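P800 reaction center core protein (Heliobacterium modesticaldum, PDB 5V8K) forms the homodimeric photosynthetic reaction center of a heliobacterium, holding bacteriochlorophylls among its membrane helices and binding calcium and an iron-sulfur cluster. Local coordinates at residues S504-I507 and Q508-A512; F584-F587 and K588-V592; S377-V380 and A381-I385; E247-M250 and I251-N255. All coordinates share one frame; numbering follows the deposited sequence.

From the N terminus, contact 4 (247-255) comes first, on the short helix 246-254; contact 3 (377-385) opens the long helix 376-401; contact 1 (504-512) fills most of helix 502-513; contact 2 (584-592) lies in the last helix, 575-599. Each contact stays within one helix, joining residues a turn apart, so none closes a loop, and the four follow in series without nesting or crossing. Contacts 1 and 4 approach most closely, their nearest atoms about 6 Å apart and their centres 17 Å. Contacts 1, 2 and 3 each present side chains to a bacteriochlorophyll, while contact 1 also binds calcium, shared with D460, waters and L597 of helix 575-599.

Contact 1: residues S504-I507 and Q508-A512; sequences SYII and QQTTA. With CA (calcium ion), chain B; GB0 (Bacteriochlorophyll g'), chain C.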
# COMPACT_ATOMS: atom_id res chain seq x y z
N SER A 504 1.74 -17.19 -3.84
CA SER A 504 1.54 -18.02 -5.01
C SER A 504 0.05 -18.18 -5.30
O SER A 504 -0.37 -18.20 -6.46
CB SER A 504 2.19 -19.38 -4.79
OG SER A 504 3.60 -19.25 -4.63
N TYR A 505 -0.76 -18.28 -4.25
CA TYR A 505 -2.20 -18.41 -4.39
C TYR A 505 -2.79 -17.15 -5.00
O TYR A 505 -3.73 -17.22 -5.81
CB TYR A 505 -2.81 -18.75 -3.02
CG TYR A 505 -4.25 -18.35 -2.72
CD1 TYR A 505 -4.53 -17.09 -2.26
CD2 TYR A 505 -5.29 -19.26 -2.78
CE1 TYR A 505 -5.81 -16.70 -1.92
CE2 TYR A 505 -6.56 -18.90 -2.46
CZ TYR A 505 -6.84 -17.61 -2.03
OH TYR A 505 -8.13 -17.20 -1.69
N ILE A 506 -2.23 -15.99 -4.66
CA ILE A 506 -2.70 -14.74 -5.27
C ILE A 506 -2.46 -14.79 -6.77
O ILE A 506 -3.34 -14.41 -7.55
CB ILE A 506 -2.04 -13.51 -4.62
CG1 ILE A 506 -2.82 -13.10 -3.37
CG2 ILE A 506 -2.02 -12.31 -5.57
CD1 ILE A 506 -2.18 -12.09 -2.52
N ILE A 507 -1.30 -15.29 -7.21
CA ILE A 507 -1.02 -15.37 -8.65
C ILE A 507 -2.06 -16.26 -9.34
O ILE A 507 -2.55 -15.93 -10.43
CB ILE A 507 0.40 -15.89 -8.91
CG1 ILE A 507 1.43 -14.85 -8.48
CG2 ILE A 507 0.59 -16.21 -10.44
CD1 ILE A 507 2.90 -15.39 -8.57
N GLN A 508 -2.34 -17.43 -8.75
CA GLN A 508 -3.23 -18.40 -9.36
C GLN A 508 -4.69 -17.94 -9.36
O GLN A 508 -5.38 -18.08 -10.37
CB GLN A 508 -3.09 -19.73 -8.63
CG GLN A 508 -3.85 -20.88 -9.28
CD GLN A 508 -5.31 -20.92 -8.83
OE1 GLN A 508 -5.64 -20.61 -7.69
NE2 GLN A 508 -6.17 -21.36 -9.71
N GLN A 509 -5.17 -17.40 -8.25
CA GLN A 509 -6.53 -16.89 -8.16
C GLN A 509 -6.74 -15.70 -9.09
O GLN A 509 -7.72 -15.64 -9.84
CB GLN A 509 -6.84 -16.51 -6.73
CG GLN A 509 -6.95 -17.70 -5.77
CD GLN A 509 -8.25 -18.41 -5.83
OE1 GLN A 509 -9.26 -17.99 -5.25
NE2 GLN A 509 -8.25 -19.50 -6.53
N THR A 510 -5.80 -14.75 -9.09
CA THR A 510 -5.93 -13.59 -9.96
C THR A 510 -5.92 -13.99 -11.43
O THR A 510 -6.66 -13.41 -12.24
CB THR A 510 -4.81 -12.58 -9.66
OG1 THR A 510 -4.88 -12.17 -8.30
CG2 THR A 510 -4.97 -11.38 -10.48
N THR A 511 -5.09 -14.97 -11.80
CA THR A 511 -5.12 -15.52 -13.14
C THR A 511 -6.50 -16.10 -13.47
O THR A 511 -7.05 -15.86 -14.54
CB THR A 511 -4.01 -16.58 -13.31
OG1 THR A 511 -2.75 -15.94 -13.18
CG2 THR A 511 -4.07 -17.24 -14.69
N ALA A 512 -7.10 -16.83 -12.52
CA ALA A 512 -8.42 -17.39 -12.73
C ALA A 512 -9.48 -16.30 -12.87
O ALA A 512 -10.48 -16.51 -13.57
CB ALA A 512 -8.81 -18.31 -11.59
CA CA B . -11.11 -18.62 -3.95
C1 GB0 C . -2.88 -6.18 4.73
C2 GB0 C . -2.80 -7.67 4.80
C3 GB0 C . -2.06 -8.30 3.93
C4 GB0 C . -1.30 -7.58 2.88
C5 GB0 C . -2.01 -9.77 4.01
C6 GB0 C . -0.58 -10.23 4.12
NB GB0 C . -1.21 -4.73 -4.73
ND GB0 C . -3.76 -7.72 -4.25
C10 GB0 C . -0.70 -13.90 5.31
C11 GB0 C . 0.24 -14.44 6.37
C12 GB0 C . 0.51 -15.90 6.09
C13 GB0 C . 0.95 -16.70 7.07
C14 GB0 C . 1.12 -16.19 8.46
C15 GB0 C . 1.30 -18.15 6.84
C1A GB0 C . -3.91 -5.92 -1.73
C1B GB0 C . -1.20 -3.57 -4.07
C1C GB0 C . -1.09 -6.84 -6.98
C1D GB0 C . -4.21 -8.75 -4.92
C2A GB0 C . -4.37 -4.92 -0.69
C2B GB0 C . -0.33 -2.72 -4.72
C2C GB0 C . -0.66 -7.65 -8.14
C2D GB0 C . -5.30 -9.75 -4.36
C3A GB0 C . -3.93 -3.62 -1.32
C3B GB0 C . 0.20 -3.37 -5.81
C3C GB0 C . -1.74 -8.60 -7.82
C3D GB0 C . -5.34 -8.99 -3.19
C4A GB0 C . -3.01 -4.19 -2.36
C4B GB0 C . -0.41 -4.63 -5.83
C4C GB0 C . -2.54 -8.28 -6.74
C4D GB0 C . -4.50 -7.84 -3.10
C7 GB0 C . -0.60 -11.73 4.17
C8 GB0 C . -0.69 -12.39 5.33
C9 GB0 C . -0.84 -11.64 6.61
CAA GB0 C . -3.73 -5.14 0.68
CAB GB0 C . 1.20 -2.70 -6.69
CAC GB0 C . -2.04 -9.85 -8.55
CAD GB0 C . -6.09 -9.09 -1.93
CBA GB0 C . -4.35 -4.21 1.72
CBB GB0 C . 1.56 -3.04 -7.88
CBC GB0 C . -1.25 -10.31 -9.75
CBD GB0 C . -5.67 -7.93 -1.06
CED GB0 C . -5.64 -9.21 2.47
CGA GB0 C . -3.77 -4.49 3.09
CGD GB0 C . -5.10 -8.52 0.17
CHA GB0 C . -4.72 -7.15 -1.90
CHB GB0 C . -2.04 -3.37 -2.88
CHC GB0 C . -0.21 -5.66 -6.87
CHD GB0 C . -3.66 -9.08 -6.24
CMA GB0 C . -5.04 -2.80 -2.02
CMB GB0 C . 0.09 -1.36 -4.30
CMC GB0 C . -0.86 -6.86 -9.44
CMD GB0 C . -5.97 -10.95 -4.86
NA GB0 C . -3.29 -5.41 -2.79
NC GB0 C . -2.11 -7.14 -6.19
O1A GB0 C . -3.19 -3.63 3.74
O1D GB0 C . -3.98 -9.01 0.27
O2A GB0 C . -3.62 -5.86 3.54
O2D GB0 C . -5.97 -8.51 1.29
OBD GB0 C . -7.01 -9.85 -1.49
MG GB0 C . -2.72 -6.07 -4.57
O HOH W 1 -10.60 -20.90 -4.19
O HOH W 2 -13.08 -19.48 -2.65
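Y505 and Q509, one turn apart on the helix, meet through a CH-pi contact: CG of Q509 lies over one face of the Y505 ring, 3.7 Å from its centroid, with the amide plane only 16° from the ring plane. Q509 is bent at chi2 (-79°), which carries its amide past the tyrosine to the metal. There OE1 of Q509 binds the calcium ion at 2.3 Å, beside two waters, D460 and the carbonyl of L597. NE2 of Q509 donates to OE1 of Q508 at 3.1 Å, almost in the plane of its own amide, which probably helps to hold the amide's rotation. The phenol OH of Y505 adds a second-shell bond to D460. Two threonines double the helix bonding: OG1 of T510 reaches O of I506 at 2.8 Å and OG1 of T511 reaches O of I507 at 2.8 Å, each from the carbonyl face opposite to the threonine's own N-H. Apolar contacts go to bacteriochlorophyll g', where CG2 of I506 touches CHD at 3.7 Å and CG2 of T510 lies against CAC and CBC. Different flanks of helix 502-513 thus face the calcium and the pigment; T510 also leans on I522 and L525 of helix 520-539, while I507 and T511 pack against F514 and I507 of the second subunit respectively.

Contact 2: residues F584-F587 and K588-V592; sequences FLFF and KMTIV. With GBF (Bacteriochlorophyll g), chain D.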
# COMPACT_ATOMS: atom_id res chain seq x y z
N PHE A 584 -12.32 3.72 7.04
CA PHE A 584 -13.44 2.98 6.47
C PHE A 584 -13.08 2.43 5.09
O PHE A 584 -13.27 1.24 4.82
CB PHE A 584 -14.69 3.86 6.37
CG PHE A 584 -15.81 3.19 5.67
CD1 PHE A 584 -16.59 2.27 6.35
CD2 PHE A 584 -16.03 3.38 4.33
CE1 PHE A 584 -17.61 1.60 5.73
CE2 PHE A 584 -17.06 2.69 3.69
CZ PHE A 584 -17.85 1.80 4.42
N LEU A 585 -12.58 3.28 4.20
CA LEU A 585 -12.27 2.86 2.84
C LEU A 585 -11.02 1.98 2.74
O LEU A 585 -10.96 1.13 1.84
CB LEU A 585 -12.11 4.08 1.95
CG LEU A 585 -13.38 4.85 1.62
CD1 LEU A 585 -13.00 6.07 0.79
CD2 LEU A 585 -14.41 3.99 0.85
N PHE A 586 -10.01 2.20 3.58
CA PHE A 586 -8.82 1.37 3.57
C PHE A 586 -9.21 -0.07 3.90
O PHE A 586 -8.91 -1.01 3.15
CB PHE A 586 -7.81 1.95 4.60
CG PHE A 586 -6.50 1.29 4.62
CD1 PHE A 586 -6.34 0.06 5.18
CD2 PHE A 586 -5.41 1.93 4.10
CE1 PHE A 586 -5.09 -0.55 5.25
CE2 PHE A 586 -4.14 1.36 4.16
CZ PHE A 586 -3.99 0.10 4.73
N PHE A 587 -9.96 -0.16 4.96
CA PHE A 587 -10.48 -1.43 5.47
C PHE A 587 -11.42 -2.14 4.43
O PHE A 587 -11.24 -3.27 4.07
CB PHE A 587 -11.23 -1.32 6.81
CG PHE A 587 -11.69 -2.65 7.38
CD1 PHE A 587 -10.80 -3.51 7.98
CD2 PHE A 587 -13.03 -3.03 7.36
CE1 PHE A 587 -11.23 -4.68 8.52
CE2 PHE A 587 -13.43 -4.20 7.89
CZ PHE A 587 -12.54 -5.03 8.48
N LYS A 588 -12.41 -1.44 3.92
CA LYS A 588 -13.38 -2.04 3.01
C LYS A 588 -12.78 -2.35 1.65
O LYS A 588 -13.17 -3.33 1.02
CB LYS A 588 -14.61 -1.14 2.86
CG LYS A 588 -15.57 -1.25 4.05
CD LYS A 588 -16.07 -2.72 4.22
CE LYS A 588 -17.10 -2.91 5.32
NZ LYS A 588 -17.57 -4.37 5.24
N MET A 589 -11.88 -1.51 1.14
CA MET A 589 -11.26 -1.86 -0.14
C MET A 589 -10.37 -3.10 -0.03
O MET A 589 -10.28 -3.89 -0.98
CB MET A 589 -10.47 -0.68 -0.70
CG MET A 589 -11.31 0.50 -1.18
SD MET A 589 -12.53 0.10 -2.43
CE MET A 589 -13.93 0.06 -1.37
N THR A 590 -9.74 -3.31 1.12
CA THR A 590 -9.05 -4.57 1.36
C THR A 590 -10.04 -5.73 1.32
O THR A 590 -9.80 -6.75 0.67
CB THR A 590 -8.34 -4.54 2.71
OG1 THR A 590 -7.35 -3.48 2.73
CG2 THR A 590 -7.70 -5.84 2.95
N ILE A 591 -11.19 -5.56 1.98
CA ILE A 591 -12.21 -6.60 1.98
C ILE A 591 -12.74 -6.86 0.56
O ILE A 591 -13.03 -8.01 0.21
CB ILE A 591 -13.34 -6.23 2.97
CG1 ILE A 591 -12.84 -6.12 4.41
CG2 ILE A 591 -14.44 -7.29 2.93
CD1 ILE A 591 -11.92 -7.20 4.86
N VAL A 592 -12.87 -5.82 -0.28
CA VAL A 592 -13.33 -6.02 -1.66
C VAL A 592 -12.37 -6.94 -2.40
O VAL A 592 -12.78 -7.82 -3.17
CB VAL A 592 -13.44 -4.68 -2.41
CG1 VAL A 592 -13.48 -4.90 -3.92
CG2 VAL A 592 -14.65 -3.89 -1.93
MG GBF D . -21.29 -4.88 3.64
CHA GBF D . -22.70 -8.11 3.67
CHB GBF D . -18.67 -6.13 2.06
CHC GBF D . -20.56 -1.57 2.80
CHD GBF D . -24.44 -3.72 4.99
NA GBF D . -20.68 -6.73 3.22
C1A GBF D . -21.26 -7.94 3.27
C2A GBF D . -20.44 -9.16 2.91
C3A GBF D . -19.16 -8.47 2.42
C4A GBF D . -19.53 -7.01 2.58
CMA GBF D . -17.91 -8.80 3.27
CAA GBF D . -21.03 -10.17 1.90
CBA GBF D . -21.41 -9.60 0.51
CGA GBF D . -22.62 -8.69 0.57
O1A GBF D . -23.72 -9.07 0.95
O2A GBF D . -22.45 -7.26 0.40
NB GBF D . -19.83 -3.99 2.53
C1B GBF D . -18.79 -4.64 2.00
C2B GBF D . -17.98 -3.71 1.35
C3B GBF D . -18.53 -2.44 1.57
C4B GBF D . -19.67 -2.67 2.36
CMB GBF D . -16.75 -4.07 0.58
CAB GBF D . -18.05 -1.11 1.10
CBB GBF D . -17.09 -0.84 0.24
NC GBF D . -22.28 -3.09 3.85
C1C GBF D . -21.84 -1.87 3.49
C2C GBF D . -22.57 -0.59 3.69
C3C GBF D . -23.66 -1.38 4.33
C4C GBF D . -23.47 -2.76 4.42
CMC GBF D . -21.80 0.35 4.61
CAC GBF D . -24.90 -0.75 4.86
CBC GBF D . -25.12 0.74 4.79
ND GBF D . -23.05 -5.59 4.29
C1D GBF D . -24.23 -5.15 4.73
C2D GBF D . -25.48 -6.13 4.92
C3D GBF D . -24.68 -7.19 4.47
C4D GBF D . -23.35 -6.93 4.09
CMD GBF D . -26.90 -5.97 5.37
CAD GBF D . -24.88 -8.64 4.34
OBD GBF D . -25.91 -9.39 4.42
CBD GBF D . -23.58 -9.29 3.95
CGD GBF D . -23.03 -10.22 5.01
O1D GBF D . -22.34 -11.16 4.69
O2D GBF D . -23.28 -10.05 6.43
CED GBF D . -22.91 -11.11 7.33
C1 GBF D . -23.57 -6.37 0.49
C2 GBF D . -23.02 -4.99 0.24
C3 GBF D . -23.71 -3.86 0.51
C4 GBF D . -25.10 -3.93 1.10
C5 GBF D . -23.09 -2.50 0.23
C6 GBF D . -21.77 -2.53 -0.59
C7 GBF D . -21.40 -1.09 -0.93
C8 GBF D . -21.31 -0.61 -2.19
C9 GBF D . -21.55 -1.47 -3.40
C10 GBF D . -20.98 0.86 -2.40
C11 GBF D . -19.52 1.14 -2.19
C12 GBF D . -19.26 2.62 -2.37
C13 GBF D . -18.03 3.14 -2.15
C14 GBF D . -17.76 4.60 -2.33
C15 GBF D . -16.89 2.26 -1.69
O HOH W 3 -20.16 -4.71 5.90
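K588 lies across F584, its CG over one face of the phenyl ring, 4.1 Å from the centroid and 22° off the ring normal. F584 is turned with CG opposite its backbone N (chi1 175°), which brings the far end of the ring, CZ, down to the lysine one turn on. From there K588 bends at chi2 (-59°) and runs out straight along a bacteriochlorophyll g: CD sits 3.6 Å from C2B of the macrocycle, and NZ gives a hydrogen bond of 2.7 Å to a water that is itself a ligand of the magnesium. The lysine therefore acts from the second shell, and its ammonium probably helps to position the water on the magnesium. With K588 cut back to an alanine, the axial water is likely to lose this donor and the face of F584 its cover. F587 and I591 repeat the oblique crossing, CG1 of I591 standing over one face of the F587 ring, 4.2 Å from the centroid. T590 instead folds OG1 back to its own helix, OG1 and N both reaching O of F586 from opposite faces of the carbonyl. Along the pigment side, V592 CG2 touches CMB of the macrocycle at 3.3 Å, and M589 CE meets the vinyl carbon CBB. F586 faces another way, meeting the ring of F446 edge-to-face. Such a membrane helix, lining its pigment with apolar side chains and one lysine and binding one magnesium through a water, is consistent with the C-terminal, electron-transfer part of the PsaA/PsaB fold.

Contact 3: residues S377-V380 and A381-I385; sequences SEFV and AAHAI. With GBF (Bacteriochlorophyll g), chain Z.
F379 O takes two hydrogen bonds from H383: ND1 of the imidazole comes in at 2.7 Å, N-H...O 166°, and the backbone N of H383 at 3.1 Å, from opposite faces of the carbonyl plane. ND1 is the donor, since a carbonyl can only accept, and F379 O lies in the ring plane; NE2 of H383 is thereby left for the magnesium of a bacteriochlorophyll g, bound at 2.5 Å. This is the histidine axial ligand usual for chlorophylls in photosystems, on a helix predicted to cross the membrane, with its ring rotation set by the main chain one turn earlier. The F379 ring, CG opposite its backbone N (chi1 -180°), lies obliquely over the histidine, planes 39° apart, and CE1 of F379 comes within 3.3 Å of CE1 of H383. A382 CB touches the pigment's methyl ester carbon CED at 3.7 Å. At the start of the helix the buried polar groups find partners farther off: OG of S377 bonds to the backbone N of M464, OE2 of E378 to the hydroxyl of Y458, and OE1 of E378 to the backbone N of S375. Helix 311-344 packs against H383 through S332 and against F379 through V331.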
# COMPACT_ATOMS: atom_id res chain seq x y z
N SER A 377 0.80 -26.29 8.47
CA SER A 377 -0.12 -25.28 7.94
C SER A 377 -1.08 -24.79 9.02
O SER A 377 -1.24 -23.59 9.22
CB SER A 377 -0.92 -25.81 6.73
OG SER A 377 -1.76 -24.80 6.16
N GLU A 378 -1.74 -25.72 9.72
CA GLU A 378 -2.57 -25.36 10.87
C GLU A 378 -1.76 -24.73 12.02
O GLU A 378 -2.20 -23.75 12.63
CB GLU A 378 -3.32 -26.58 11.39
CG GLU A 378 -4.53 -26.95 10.63
CD GLU A 378 -4.27 -27.69 9.32
OE1 GLU A 378 -3.17 -28.33 9.19
OE2 GLU A 378 -5.17 -27.63 8.44
N PHE A 379 -0.59 -25.28 12.36
CA PHE A 379 0.19 -24.70 13.46
C PHE A 379 0.51 -23.23 13.19
O PHE A 379 0.21 -22.37 14.02
CB PHE A 379 1.47 -25.51 13.70
CG PHE A 379 2.33 -24.96 14.84
CD1 PHE A 379 2.14 -25.38 16.14
CD2 PHE A 379 3.31 -24.00 14.60
CE1 PHE A 379 2.91 -24.88 17.20
CE2 PHE A 379 4.10 -23.49 15.64
CZ PHE A 379 3.89 -23.93 16.95
N VAL A 380 1.06 -22.93 12.00
CA VAL A 380 1.39 -21.54 11.68
C VAL A 380 0.12 -20.68 11.59
O VAL A 380 0.07 -19.57 12.14
CB VAL A 380 2.21 -21.48 10.38
CG1 VAL A 380 2.39 -20.01 9.87
CG2 VAL A 380 3.52 -22.15 10.57
N ALA A 381 -0.92 -21.18 10.90
CA ALA A 381 -2.09 -20.34 10.68
C ALA A 381 -2.78 -20.00 11.99
O ALA A 381 -3.20 -18.86 12.21
CB ALA A 381 -3.07 -21.04 9.73
N ALA A 382 -2.91 -20.97 12.87
CA ALA A 382 -3.57 -20.73 14.14
C ALA A 382 -2.76 -19.78 15.03
O ALA A 382 -3.34 -18.91 15.70
CB ALA A 382 -3.84 -22.05 14.84
N HIS A 383 -1.44 -19.89 15.04
CA HIS A 383 -0.67 -18.92 15.82
C HIS A 383 -0.66 -17.55 15.18
O HIS A 383 -0.55 -16.55 15.89
CB HIS A 383 0.74 -19.44 16.06
CG HIS A 383 0.78 -20.56 17.03
ND1 HIS A 383 0.52 -21.86 16.65
CD2 HIS A 383 0.96 -20.58 18.36
CE1 HIS A 383 0.57 -22.64 17.72
NE2 HIS A 383 0.87 -21.89 18.77
N ALA A 384 -0.78 -17.45 13.86
CA ALA A 384 -0.84 -16.13 13.24
C ALA A 384 -2.17 -15.43 13.54
O ALA A 384 -2.22 -14.22 13.77
CB ALA A 384 -0.60 -16.26 11.74
N ILE A 385 -3.26 -16.20 13.55
CA ILE A 385 -4.58 -15.69 13.87
C ILE A 385 -4.69 -15.35 15.35
O ILE A 385 -5.19 -14.28 15.72
CB ILE A 385 -5.63 -16.72 13.44
CG1 ILE A 385 -5.61 -16.83 11.93
CG2 ILE A 385 -7.04 -16.38 13.95
CD1 ILE A 385 -6.36 -18.03 11.40
MG GBF Z . 0.05 -22.14 21.07
CHA GBF Z . -2.06 -24.62 19.86
CHB GBF Z . -2.34 -19.92 20.89
CHC GBF Z . 2.22 -20.04 22.77
CHD GBF Z . 2.48 -24.76 21.52
NA GBF Z . -1.81 -22.23 20.48
C1A GBF Z . -2.61 -23.24 20.12
C2A GBF Z . -3.86 -22.85 19.41
C3A GBF Z . -4.01 -21.45 19.99
C4A GBF Z . -2.62 -21.17 20.47
CMA GBF Z . -4.48 -20.47 18.91
CAA GBF Z . -5.13 -23.69 19.64
CBA GBF Z . -5.31 -24.03 21.11
CGA GBF Z . -6.38 -25.08 21.27
O1A GBF Z . -6.43 -26.07 20.55
O2A GBF Z . -7.21 -25.06 22.46
NB GBF Z . -0.05 -20.21 21.70
C1B GBF Z . -1.12 -19.43 21.58
C2B GBF Z . -0.88 -18.20 22.17
C3B GBF Z . 0.41 -18.28 22.70
C4B GBF Z . 0.89 -19.55 22.38
CMB GBF Z . -1.89 -17.08 22.21
CAB GBF Z . 1.19 -17.28 23.47
CBB GBF Z . 0.76 -16.15 23.96
NC GBF Z . 1.87 -22.38 21.94
C1C GBF Z . 2.60 -21.45 22.53
C2C GBF Z . 3.99 -21.64 23.03
C3C GBF Z . 3.91 -23.04 22.64
C4C GBF Z . 2.74 -23.41 22.01
CMC GBF Z . 4.87 -20.85 22.08
CAC GBF Z . 5.03 -23.99 22.83
CBC GBF Z . 6.32 -23.58 23.52
ND GBF Z . 0.24 -24.14 20.90
C1D GBF Z . 1.18 -25.07 20.95
C2D GBF Z . 0.96 -26.55 20.38
C3D GBF Z . -0.33 -26.17 19.99
C4D GBF Z . -0.75 -24.85 20.28
CMD GBF Z . 1.81 -27.78 20.29
CAD GBF Z . -1.44 -26.80 19.25
OBD GBF Z . -1.71 -28.00 18.90
CBD GBF Z . -2.55 -25.82 19.14
CGD GBF Z . -2.82 -25.49 17.71
O1D GBF Z . -1.99 -25.04 16.96
O2D GBF Z . -4.12 -25.75 17.16
CED GBF Z . -4.25 -25.57 15.75
C1 GBF Z . -7.97 -26.22 22.79
C2 GBF Z . -9.15 -25.87 23.68
C3 GBF Z . -9.04 -25.80 25.02
C4 GBF Z . -7.74 -26.05 25.73
C5 GBF Z . -10.26 -25.44 25.82

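Contact 4: residues E247-M250 and I251-N255; sequences ELKM and IAQSN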
# COMPACT_ATOMS: atom_id res chain seq x y z
N GLU A 247 -22.43 -21.14 -15.33
CA GLU A 247 -21.11 -20.71 -14.85
C GLU A 247 -20.92 -20.95 -13.36
O GLU A 247 -19.82 -21.30 -12.91
CB GLU A 247 -20.84 -19.24 -15.18
CG GLU A 247 -19.39 -18.82 -14.79
CD GLU A 247 -18.91 -17.54 -15.44
OE1 GLU A 247 -17.68 -17.31 -15.43
OE2 GLU A 247 -19.75 -16.76 -15.96
N LEU A 248 -21.96 -20.71 -12.56
CA LEU A 248 -21.88 -21.02 -11.14
C LEU A 248 -21.54 -22.48 -10.95
O LEU A 248 -20.66 -22.84 -10.17
CB LEU A 248 -23.19 -20.67 -10.44
CG LEU A 248 -23.32 -21.13 -9.00
CD1 LEU A 248 -22.27 -20.51 -8.07
CD2 LEU A 248 -24.63 -20.73 -8.53
N LYS A 249 -22.19 -23.35 -11.71
CA LYS A 249 -21.93 -24.78 -11.64
C LYS A 249 -20.49 -25.11 -12.02
O LYS A 249 -19.84 -25.89 -11.33
CB LYS A 249 -22.90 -25.53 -12.56
CG LYS A 249 -23.15 -26.93 -12.15
CD LYS A 249 -24.20 -27.59 -13.05
CE LYS A 249 -24.64 -28.96 -12.51
NZ LYS A 249 -23.53 -29.71 -11.80
N MET A 250 -19.98 -24.53 -13.10
CA MET A 250 -18.61 -24.80 -13.50
C MET A 250 -17.62 -24.39 -12.39
O MET A 250 -16.67 -25.12 -12.09
CB MET A 250 -18.31 -24.09 -14.83
CG MET A 250 -18.86 -24.82 -16.04
SD MET A 250 -18.52 -24.05 -17.66
CE MET A 250 -19.84 -22.82 -17.82
N ILE A 251 -17.89 -23.26 -11.72
CA ILE A 251 -16.99 -22.78 -10.67
C ILE A 251 -17.07 -23.69 -9.45
O ILE A 251 -16.04 -24.12 -8.91
CB ILE A 251 -17.33 -21.32 -10.31
CG1 ILE A 251 -16.98 -20.40 -11.48
CG2 ILE A 251 -16.58 -20.87 -9.08
CD1 ILE A 251 -17.54 -19.02 -11.38
N ALA A 252 -18.28 -24.06 -9.05
CA ALA A 252 -18.48 -24.91 -7.89
C ALA A 252 -17.87 -26.30 -8.08
O ALA A 252 -17.50 -26.96 -7.10
CB ALA A 252 -19.97 -25.03 -7.58
N GLN A 253 -17.73 -26.77 -9.31
CA GLN A 253 -17.19 -28.11 -9.48
C GLN A 253 -15.70 -28.16 -9.15
O GLN A 253 -15.21 -29.19 -8.66
CB GLN A 253 -17.47 -28.60 -10.89
CG GLN A 253 -18.86 -29.23 -10.96
CD GLN A 253 -19.42 -29.37 -12.35
OE1 GLN A 253 -20.54 -29.85 -12.51
NE2 GLN A 253 -18.65 -28.97 -13.37
N SER A 254 -14.97 -27.08 -9.39
CA SER A 254 -13.59 -27.00 -8.95
C SER A 254 -13.46 -26.33 -7.58
O SER A 254 -12.36 -26.32 -7.02
CB SER A 254 -12.77 -26.25 -10.00
OG SER A 254 -13.28 -24.95 -10.21
N ASN A 255 -14.54 -25.78 -7.04
CA ASN A 255 -14.52 -25.05 -5.77
C ASN A 255 -15.85 -25.28 -5.06
O ASN A 255 -16.70 -24.38 -5.00
CB ASN A 255 -14.27 -23.57 -6.00
CG ASN A 255 -14.06 -22.82 -4.73
OD1 ASN A 255 -14.15 -23.35 -3.62
ND2 ASN A 255 -13.82 -21.54 -4.87
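A252 N meets L248 O at 2.9 Å, the shortest polar bond of the contact. One residue on, Q253 N reaches K249 O at 3.1 Å, and the same two residues join a second time through their side chains, NZ of K249 donating to OE1 of Q253, also at 3.1 Å. The backbone bond is bent (N-H...O 137°), and Q253 N lies 3.4 Å from M250 O in a further, weak bond. K249 leaves the helix with CG opposite its backbone N (chi1 -155°) and turns only at its last bond, which swings NZ over to the extended glutamine; the ammonium stands tilted from the plane of the amide carbonyl. A threonine at K249 would probably leave OE1 of Q253 without this donor and the glutamine free to swing. The pair lies toward the C-terminal end of the short helix 246-254, ahead of helix 258-291, where the bonds grow long and weak. S254 OG, held between its backbone N and carbonyl carbon (chi1 59°), turns back to O of I251 at 3.2 Å. On another flank CD1 of I251 rests against CG of E247 at 3.9 Å, the two chains crossing at a slant. Farther out, OE1 of E247 accepts from the backbone N of Y517, whose side chain I251 touches. L248 and A252 pack on helix 234-240, against Y238 and A239. N255 bonds through OD1 to K261 and through ND2 to O of V600, the C-terminal residue.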